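Local structure of response regulator ChrA (Corynebacterium diphtheriae, 4YN8) at residues 149-154 against 179-184; 161-166 against 172-177. The protein is the response regulator of a haem-sensing two-component system and probably binds DNA to regulate transcription. The protein carries 1 engineered substitution. All coordinates share one frame; numbering follows the deposited sequence.

How the contacts relate
Both contacts lie in the LuxR-type helical domain, and their centres are about 11 Å apart. Helix 171-185 serves both. Its residues 172-177 meet helix 160-167 in contact 2, and 179-184 meet helix 145-155 in contact 1. Helices 145-155 and 160-167 also touch each other, with Leu-154 CD2 3.9 Å from Leu-163 CD1. Ile-150 CD1 lies 3.5 Å from His-177 CB. These approaches make the packing continuous, with the leucine pair as its apolar part. A bound magnesium ion lies about 9 Å from the side chain of Leu-151 and about 13 Å from that of Leu-163. Leu-151 packs beside Ile-203, which binds magnesium in a structure of this protein, though not in this chain.

Contact 1: residues 149-154 against 179-184; sequences EILQNL and VHIYSK. With SO4 (sulfate ion), chain D.
In the helical core of the LuxR-type DNA-binding domain, Ile-181 of helix 171-185 packs on Ile-150 and Leu-151 of helix 145-155. The backbones are nearest at Leu-151 and Ile-181, with 8.5 Å between their CA atoms. Two branches of Ile-181 do the touching. Its CG2 faces the fork of the Leu-151 side chain. Ile-181 CG2 lies 3.8 Å from Leu-151 CD2 and 4.1 Å from Leu-151 CG and CD1. These two side chains run past one another in opposite directions. The longer branch of Ile-181 serves the other neighbour, where its CD1 is 4.0 Å from Ile-150 CG2. The first torsion of Ile-181 (chi1 -73°) sets CG1 beside the backbone N and CG2 beside the carbonyl carbon. This splits the two branches between two partners.

Leu-178 of helix 171-185 also touches Ile-150 and Leu-154. Ile-194 of helix 190-199 reaches Leu-154 as well, and the C-terminal Ile-203 packs on Leu-151.

Next to Ile-181, Tyr-182 ends in a polar contact. Tyr-182 OH donates a hydrogen bond of 2.6 Å to O1 of a sulfate ion, and that oxygen lies in the plane of the ring. The ion probably came from the crystallisation liquor. It is held as well by the backbone N of Arg-190.

Ile-150, Leu-151 and Ile-181 are all buried and meet through methyl and methine carbons. The helices are therefore joined here by apolar packing, while the tyrosine hydroxyl marks a spot that can bind an anion.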
ATOM      1  N   GLU A 149       2.654  -9.431 -32.939  1.00 11.52           N
ATOM      2  CA  GLU A 149       3.255 -10.347 -33.890  1.00 12.35           C
ATOM      3  C   GLU A 149       3.408 -11.697 -33.317  1.00 11.40           C
ATOM      4  O   GLU A 149       3.103 -12.709 -33.974  1.00 11.89           O
ATOM      5  CB  GLU A 149       4.658  -9.834 -34.284  1.00 14.16           C
ATOM      6  CG  GLU A 149       5.331 -10.615 -35.379  1.00 17.26           C
ATOM      7  CD  GLU A 149       6.715 -10.029 -35.721  1.00 21.89           C
ATOM      8  OE1 GLU A 149       7.398  -9.478 -34.808  1.00 22.07           O
ATOM      9  OE2 GLU A 149       7.132 -10.151 -36.883  1.00 24.61           O
ATOM     10  N   ILE A 150       3.858 -11.790 -32.065  1.00 11.13           N
ATOM     11  CA  ILE A 150       3.954 -13.092 -31.451  1.00 10.76           C
ATOM     12  C   ILE A 150       2.587 -13.762 -31.339  1.00 11.47           C
ATOM     13  O   ILE A 150       2.473 -14.974 -31.599  1.00 11.08           O
ATOM     14  CB  ILE A 150       4.643 -12.984 -30.068  1.00 11.42           C
ATOM     15  CG1 ILE A 150       6.162 -12.776 -30.284  1.00 12.59           C
ATOM     16  CG2 ILE A 150       4.436 -14.205 -29.227  1.00 11.27           C
ATOM     17  CD1 ILE A 150       6.875 -12.389 -29.026  1.00 13.41           C
ATOM     18  N   LEU A 151       1.595 -13.011 -30.874  1.00 11.18           N
ATOM     19  CA  LEU A 151       0.216 -13.609 -30.776  1.00 12.14           C
ATOM     20  C   LEU A 151      -0.306 -14.110 -32.120  1.00 11.74           C
ATOM     21  O   LEU A 151      -0.892 -15.227 -32.195  1.00 12.86           O
ATOM     22  CB  LEU A 151      -0.739 -12.616 -30.149  1.00 12.38           C
ATOM     23  CG  LEU A 151      -0.553 -12.441 -28.659  1.00 13.72           C
ATOM     24  CD1 LEU A 151      -1.200 -11.108 -28.275  1.00 14.48           C
ATOM     25  CD2 LEU A 151      -1.157 -13.599 -27.873  1.00 14.72           C
ATOM     26  N   GLN A 152      -0.096 -13.334 -33.170  1.00 12.42           N
ATOM     27  CA  GLN A 152      -0.569 -13.705 -34.533  1.00 13.01           C
ATOM     28  C   GLN A 152       0.101 -15.003 -34.963  1.00 14.78           C
ATOM     29  O   GLN A 152      -0.520 -15.874 -35.610  1.00 15.41           O
ATOM     30  CB  GLN A 152      -0.288 -12.601 -35.512  1.00 13.53           C
ATOM     31  CG  GLN A 152      -1.201 -11.416 -35.280  1.00 13.44           C
ATOM     32  CD  GLN A 152      -0.881 -10.220 -36.082  1.00 14.62           C
ATOM     33  OE1 GLN A 152       0.288  -9.952 -36.421  1.00 15.23           O
ATOM     34  NE2 GLN A 152      -1.907  -9.530 -36.503  1.00 15.08           N
ATOM     35  N   ASN A 153       1.378 -15.166 -34.615  1.00 14.70           N
ATOM     36  CA  ASN A 153       2.039 -16.450 -34.914  1.00 16.09           C
ATOM     37  C   ASN A 153       1.677 -17.595 -33.983  1.00 16.68           C
ATOM     38  O   ASN A 153       1.603 -18.767 -34.435  1.00 18.02           O
ATOM     39  CB  ASN A 153       3.570 -16.235 -35.014  1.00 15.81           C
ATOM     40  CG  ASN A 153       3.961 -15.457 -36.250  1.00 18.20           C
ATOM     41  OD1 ASN A 153       4.089 -14.224 -36.258  1.00 19.38           O
ATOM     42  ND2 ASN A 153       4.089 -16.155 -37.315  1.00 18.49           N
ATOM     43  N   LEU A 154       1.407 -17.304 -32.716  1.00 16.91           N
ATOM     44  CA  LEU A 154       0.905 -18.320 -31.801  1.00 18.36           C
ATOM     45  C   LEU A 154      -0.439 -18.866 -32.329  1.00 18.75           C
ATOM     46  O   LEU A 154      -0.727 -20.062 -32.164  1.00 17.91           O
ATOM     47  CB  LEU A 154       0.619 -17.791 -30.392  1.00 20.22           C
ATOM     48  CG  LEU A 154       1.648 -17.708 -29.286  1.00 23.90           C
ATOM     49  CD1 LEU A 154       0.948 -17.195 -28.020  1.00 23.91           C
ATOM     50  CD2 LEU A 154       2.331 -19.062 -29.043  1.00 22.97           C
ATOM     51  N   VAL A 179       5.652 -14.297 -21.210  1.00 18.13           N
ATOM     52  CA  VAL A 179       5.315 -13.959 -19.798  1.00 20.06           C
ATOM     53  C   VAL A 179       4.576 -12.629 -19.693  1.00 17.18           C
ATOM     54  O   VAL A 179       3.518 -12.542 -19.004  1.00 19.57           O
ATOM     55  CB  VAL A 179       6.567 -13.993 -18.847  1.00 21.52           C
ATOM     56  CG1 VAL A 179       6.225 -13.391 -17.493  1.00 22.97           C
ATOM     57  CG2 VAL A 179       7.062 -15.416 -18.714  1.00 22.84           C
ATOM     58  N   HIS A 180       5.050 -11.625 -20.416  1.00 16.74           N
ATOM     59  CA  HIS A 180       4.466 -10.320 -20.315  0.50 18.12           C
ATOM     60  C   HIS A 180       3.092 -10.324 -20.963  1.00 17.44           C
ATOM     61  O   HIS A 180       2.161  -9.731 -20.432  1.00 17.18           O
ATOM     62  CB  HIS A 180       5.318  -9.266 -20.965  0.50 18.00           C
ATOM     63  CG  HIS A 180       4.884  -7.876 -20.634  0.50 20.55           C
ATOM     64  ND1 HIS A 180       4.513  -6.961 -21.596  0.50 20.72           N
ATOM     65  CD2 HIS A 180       4.740  -7.246 -19.440  0.50 21.14           C
ATOM     66  CE1 HIS A 180       4.187  -5.822 -21.015  0.50 21.41           C
ATOM     67  NE2 HIS A 180       4.304  -5.972 -19.705  0.50 21.84           N
ATOM     68  N   ILE A 181       2.972 -11.023 -22.095  1.00 14.24           N
ATOM     69  CA  ILE A 181       1.678 -11.055 -22.807  1.00 14.45           C
ATOM     70  C   ILE A 181       0.624 -11.730 -21.938  1.00 14.92           C
ATOM     71  O   ILE A 181      -0.536 -11.220 -21.820  1.00 15.42           O
ATOM     72  CB  ILE A 181       1.844 -11.808 -24.169  1.00 13.82           C
ATOM     73  CG1 ILE A 181       2.614 -10.980 -25.176  1.00 14.71           C
ATOM     74  CG2 ILE A 181       0.498 -12.225 -24.734  1.00 14.98           C
ATOM     75  CD1 ILE A 181       3.276 -11.799 -26.276  1.00 15.77           C
ATOM     76  N   TYR A 182       0.975 -12.851 -21.326  1.00 14.70           N
ATOM     77  CA  TYR A 182       0.027 -13.618 -20.510  1.00 16.85           C
ATOM     78  C   TYR A 182      -0.435 -12.796 -19.337  1.00 18.12           C
ATOM     79  O   TYR A 182      -1.610 -12.817 -18.945  1.00 18.62           O
ATOM     80  CB  TYR A 182       0.685 -14.909 -19.992  1.00 17.88           C
ATOM     81  CG  TYR A 182       0.992 -15.975 -21.017  1.00 17.81           C
ATOM     82  CD1 TYR A 182       0.654 -15.839 -22.357  1.00 16.71           C
ATOM     83  CD2 TYR A 182       1.635 -17.137 -20.638  1.00 18.60           C
ATOM     84  CE1 TYR A 182       0.980 -16.826 -23.279  1.00 17.90           C
ATOM     85  CE2 TYR A 182       1.929 -18.117 -21.544  1.00 19.34           C
ATOM     86  CZ  TYR A 182       1.632 -17.947 -22.865  1.00 18.65           C
ATOM     87  OH  TYR A 182       1.967 -18.931 -23.762  1.00 18.86           O
ATOM     88  N   SER A 183       0.486 -12.036 -18.770  1.00 19.24           N
ATOM     89  CA  SER A 183       0.130 -11.139 -17.666  1.00 22.47           C
ATOM     90  C   SER A 183      -0.889 -10.065 -18.131  1.00 20.88           C
ATOM     91  O   SER A 183      -1.922  -9.882 -17.490  1.00 19.64           O
ATOM     92  CB  SER A 183       1.399 -10.567 -17.030  1.00 25.51           C
ATOM     93  OG  SER A 183       1.129  -9.356 -16.354  1.00 30.34           O
ATOM     94  N   LYS A 184      -0.649  -9.424 -19.268  1.00 18.08           N
ATOM     95  CA  LYS A 184      -1.541  -8.409 -19.826  0.50 18.52           C
ATOM     96  C   LYS A 184      -2.927  -8.960 -20.172  1.00 17.58           C
ATOM     97  O   LYS A 184      -3.937  -8.242 -20.054  1.00 16.41           O
ATOM     98  CB  LYS A 184      -0.943  -7.792 -21.097  0.50 17.93           C
ATOM     99  CG  LYS A 184       0.440  -7.184 -20.931  0.50 19.27           C
ATOM    100  CD  LYS A 184       0.352  -5.862 -20.239  0.50 20.07           C
ATOM    101  CE  LYS A 184       0.005  -4.782 -21.240  0.50 20.67           C
ATOM    102  NZ  LYS A 184      -0.503  -3.601 -20.511  0.50 20.97           N
TER
HETATM  103  S   SO4 D 202       2.734 -22.167 -22.586  1.00 34.33           S
HETATM  104  O1  SO4 D 202       3.306 -21.077 -23.428  1.00 38.96           O
HETATM  105  O2  SO4 D 202       3.481 -23.408 -22.739  1.00 38.58           O
HETATM  106  O3  SO4 D 202       2.870 -21.547 -21.271  1.00 39.32           O
HETATM  107  O4  SO4 D 202       1.347 -22.550 -22.865  1.00 33.27           O

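Contact 2: residues 161-166 against 172-177; sequences RQLAAK and ATVKTH
Val-174 packs against Leu-163 and Ala-164 where the two helices of the helix-turn-helix motif meet. Helix 160-167 is the first of the pair. Helix 171-185 follows it after a short turn and, as in other LuxR-type regulators, is probably the recognition helix. The CA atoms of Ala-164 and Val-174 are 6.5 Å apart, a close approach that the small alanine permits.

Val-174 puts each methyl to a different use. Val-174 CG1 is turned opposite the backbone N (chi1 169°) and comes 3.8 Å from Leu-163 CD1. Val-174 CG2, beside the backbone N, lies on the backbone of the facing helix, 3.9 Å from Ala-164 N. Val-174 CG2 is also 4.1 Å from Leu-163 CB and 4.3 Å from Ala-164 CB. Thus CG2 meets the base of the leucine, while CG1 meets one of its terminal methyls. The Leu-163 and Val-174 side chains cross at about a right angle.

Leu-163 also touches Leu-158 and, on helix 145-155, Leu-154. Val-174 touches Ile-169 in the turn and Asn-160.

Further along the same helix, on a side that does not meet 161-166, Thr-176 turns its hydroxyl back toward Ala-172. With chi1 at -61°, OG1 stands beside the backbone N. Thr-176 OG1 donates a hydrogen bond of 3.0 Å to Ala-172 O, with a C=O...OG1 angle of 148°. Thr-176 N donates to the same Ala-172 O, also at 3.0 Å, and the two donors approach from opposite faces of the Ala-172 carbonyl plane.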
ATOM      1  N   ARG A 161      10.072 -22.635 -30.453  1.00 19.08           N
ATOM      2  CA  ARG A 161      11.221 -22.772 -31.348  1.00 20.05           C
ATOM      3  C   ARG A 161      10.891 -22.247 -32.721  1.00 17.88           C
ATOM      4  O   ARG A 161      11.700 -21.604 -33.371  1.00 17.62           O
ATOM      5  CB  ARG A 161      11.697 -24.231 -31.489  1.00 23.30           C
ATOM      6  CG  ARG A 161      12.963 -24.382 -32.348  1.00 28.74           C
ATOM      7  CD  ARG A 161      13.323 -25.833 -32.761  1.00 35.32           C
ATOM      8  NE  ARG A 161      12.208 -26.565 -33.410  1.00 40.88           N
ATOM      9  CZ  ARG A 161      11.624 -26.246 -34.580  1.00 41.32           C
ATOM     10  NH1 ARG A 161      12.004 -25.177 -35.305  1.00 43.17           N
ATOM     11  NH2 ARG A 161      10.627 -27.004 -35.031  1.00 41.72           N
ATOM     12  N   GLN A 162       9.681 -22.524 -33.187  1.00 16.92           N
ATOM     13  CA  GLN A 162       9.289 -22.044 -34.479  1.00 16.81           C
ATOM     14  C   GLN A 162       9.167 -20.526 -34.524  1.00 15.19           C
ATOM     15  O   GLN A 162       9.460 -19.894 -35.553  1.00 16.85           O
ATOM     16  CB  GLN A 162       7.954 -22.699 -34.882  1.00 18.41           C
ATOM     17  CG  GLN A 162       8.139 -24.145 -35.335  1.00 20.83           C
ATOM     18  CD  GLN A 162       6.821 -24.851 -35.515  1.00 22.95           C
ATOM     19  OE1 GLN A 162       5.917 -24.723 -34.702  1.00 19.87           O
ATOM     20  NE2 GLN A 162       6.742 -25.650 -36.534  1.00 26.65           N
ATOM     21  N   LEU A 163       8.690 -19.957 -33.423  1.00 15.87           N
ATOM     22  CA  LEU A 163       8.554 -18.521 -33.278  1.00 15.65           C
ATOM     23  C   LEU A 163       9.916 -17.894 -33.330  1.00 15.21           C
ATOM     24  O   LEU A 163      10.094 -16.914 -33.993  1.00 16.98           O
ATOM     25  CB  LEU A 163       7.896 -18.138 -31.942  1.00 17.28           C
ATOM     26  CG  LEU A 163       6.393 -18.385 -31.807  1.00 17.59           C
ATOM     27  CD1 LEU A 163       5.872 -18.167 -30.400  1.00 19.19           C
ATOM     28  CD2 LEU A 163       5.678 -17.487 -32.780  1.00 18.53           C
ATOM     29  N   ALA A 164      10.867 -18.476 -32.610  1.00 14.73           N
ATOM     30  CA  ALA A 164      12.235 -17.956 -32.589  1.00 15.88           C
ATOM     31  C   ALA A 164      12.819 -17.940 -33.976  1.00 16.64           C
ATOM     32  O   ALA A 164      13.426 -16.947 -34.401  1.00 17.36           O
ATOM     33  CB  ALA A 164      13.082 -18.793 -31.642  1.00 15.64           C
ATOM     34  N   ALA A 165      12.627 -19.030 -34.705  1.00 18.37           N
ATOM     35  CA  ALA A 165      13.210 -19.160 -36.030  1.00 19.96           C
ATOM     36  C   ALA A 165      12.583 -18.157 -37.006  1.00 21.00           C
ATOM     37  O   ALA A 165      13.276 -17.486 -37.791  1.00 21.93           O
ATOM     38  CB  ALA A 165      13.028 -20.588 -36.508  1.00 21.01           C
ATOM     39  N   LYS A 166      11.265 -17.995 -36.921  1.00 18.03           N
ATOM     40  CA  LYS A 166      10.562 -17.121 -37.831  1.00 18.56           C
ATOM     41  C   LYS A 166      10.815 -15.644 -37.573  1.00 17.63           C
ATOM     42  O   LYS A 166      10.934 -14.837 -38.519  1.00 18.33           O
ATOM     43  CB  LYS A 166       9.075 -17.455 -37.757  1.00 20.09           C
ATOM     44  CG  LYS A 166       8.279 -16.706 -38.802  1.00 22.34           C
ATOM     45  CD  LYS A 166       6.824 -17.122 -38.827  1.00 23.37           C
ATOM     46  CE  LYS A 166       6.049 -16.185 -39.753  1.00 25.31           C
ATOM     47  NZ  LYS A 166       4.714 -16.806 -39.946  1.00 28.07           N
ATOM     48  N   ALA A 172      14.539 -17.846 -25.549  1.00 19.30           N
ATOM     49  CA  ALA A 172      14.429 -17.127 -24.259  1.00 19.21           C
ATOM     50  C   ALA A 172      13.746 -15.757 -24.349  1.00 19.00           C
ATOM     51  O   ALA A 172      12.969 -15.404 -23.470  1.00 18.05           O
ATOM     52  CB  ALA A 172      15.797 -16.963 -23.625  1.00 20.03           C
ATOM     53  N   THR A 173      14.047 -15.012 -25.406  1.00 17.16           N
ATOM     54  CA  THR A 173      13.424 -13.717 -25.677  1.00 17.60           C
ATOM     55  C   THR A 173      11.922 -13.946 -25.945  1.00 16.51           C
ATOM     56  O   THR A 173      11.062 -13.182 -25.385  1.00 15.30           O
ATOM     57  CB  THR A 173      14.060 -13.050 -26.880  1.00 18.44           C
ATOM     58  OG1 THR A 173      15.447 -12.794 -26.612  1.00 20.11           O
ATOM     59  CG2 THR A 173      13.403 -11.738 -27.191  1.00 18.69           C
ATOM     60  N   VAL A 174      11.622 -14.979 -26.746  1.00 15.28           N
ATOM     61  CA  VAL A 174      10.184 -15.390 -27.003  1.00 15.57           C
ATOM     62  C   VAL A 174       9.492 -15.656 -25.679  1.00 16.74           C
ATOM     63  O   VAL A 174       8.377 -15.149 -25.402  1.00 15.75           O
ATOM     64  CB  VAL A 174      10.042 -16.645 -27.890  1.00 14.76           C
ATOM     65  CG1 VAL A 174       8.611 -17.168 -27.901  1.00 16.62           C
ATOM     66  CG2 VAL A 174      10.473 -16.341 -29.326  1.00 14.29           C
ATOM     67  N   LYS A 175      10.117 -16.487 -24.851  1.00 17.45           N
ATOM     68  CA  LYS A 175       9.511 -16.828 -23.546  1.00 20.58           C
ATOM     69  C   LYS A 175       9.269 -15.602 -22.619  1.00 18.31           C
ATOM     70  O   LYS A 175       8.237 -15.500 -21.970  1.00 18.33           O
ATOM     71  CB  LYS A 175      10.341 -17.938 -22.856  1.00 25.61           C
ATOM     72  CG  LYS A 175       9.719 -19.333 -22.984  1.00 35.78           C
ATOM     73  CD  LYS A 175       8.627 -19.541 -21.879  1.00 44.23           C
ATOM     74  CE  LYS A 175       7.272 -20.133 -22.355  1.00 48.85           C
ATOM     75  NZ  LYS A 175       6.169 -20.068 -21.342  1.00 48.74           N
ATOM     76  N   THR A 176      10.204 -14.675 -22.569  1.00 18.10           N
ATOM     77  CA  THR A 176      10.033 -13.439 -21.819  1.00 19.42           C
ATOM     78  C   THR A 176       8.840 -12.618 -22.303  1.00 18.76           C
ATOM     79  O   THR A 176       8.071 -12.087 -21.494  1.00 18.16           O
ATOM     80  CB  THR A 176      11.317 -12.625 -21.869  1.00 22.61           C
ATOM     81  OG1 THR A 176      12.337 -13.436 -21.248  1.00 23.20           O
ATOM     82  CG2 THR A 176      11.160 -11.345 -21.132  1.00 25.18           C
ATOM     83  N   HIS A 177       8.703 -12.501 -23.622  1.00 16.26           N
ATOM     84  CA  HIS A 177       7.568 -11.811 -24.202  1.00 16.53           C
ATOM     85  C   HIS A 177       6.286 -12.518 -23.817  1.00 15.64           C
ATOM     86  O   HIS A 177       5.309 -11.838 -23.532  1.00 16.95           O
ATOM     87  CB  HIS A 177       7.649 -11.746 -25.717  1.00 15.94           C
ATOM     88  CG  HIS A 177       8.655 -10.771 -26.251  1.00 17.36           C
ATOM     89  ND1 HIS A 177       8.671  -9.431 -25.913  1.00 19.46           N
ATOM     90  CD2 HIS A 177       9.663 -10.943 -27.138  1.00 18.54           C
ATOM     91  CE1 HIS A 177       9.646  -8.819 -26.566  1.00 19.85           C
ATOM     92  NE2 HIS A 177      10.276  -9.720 -27.303  1.00 19.69           N
TER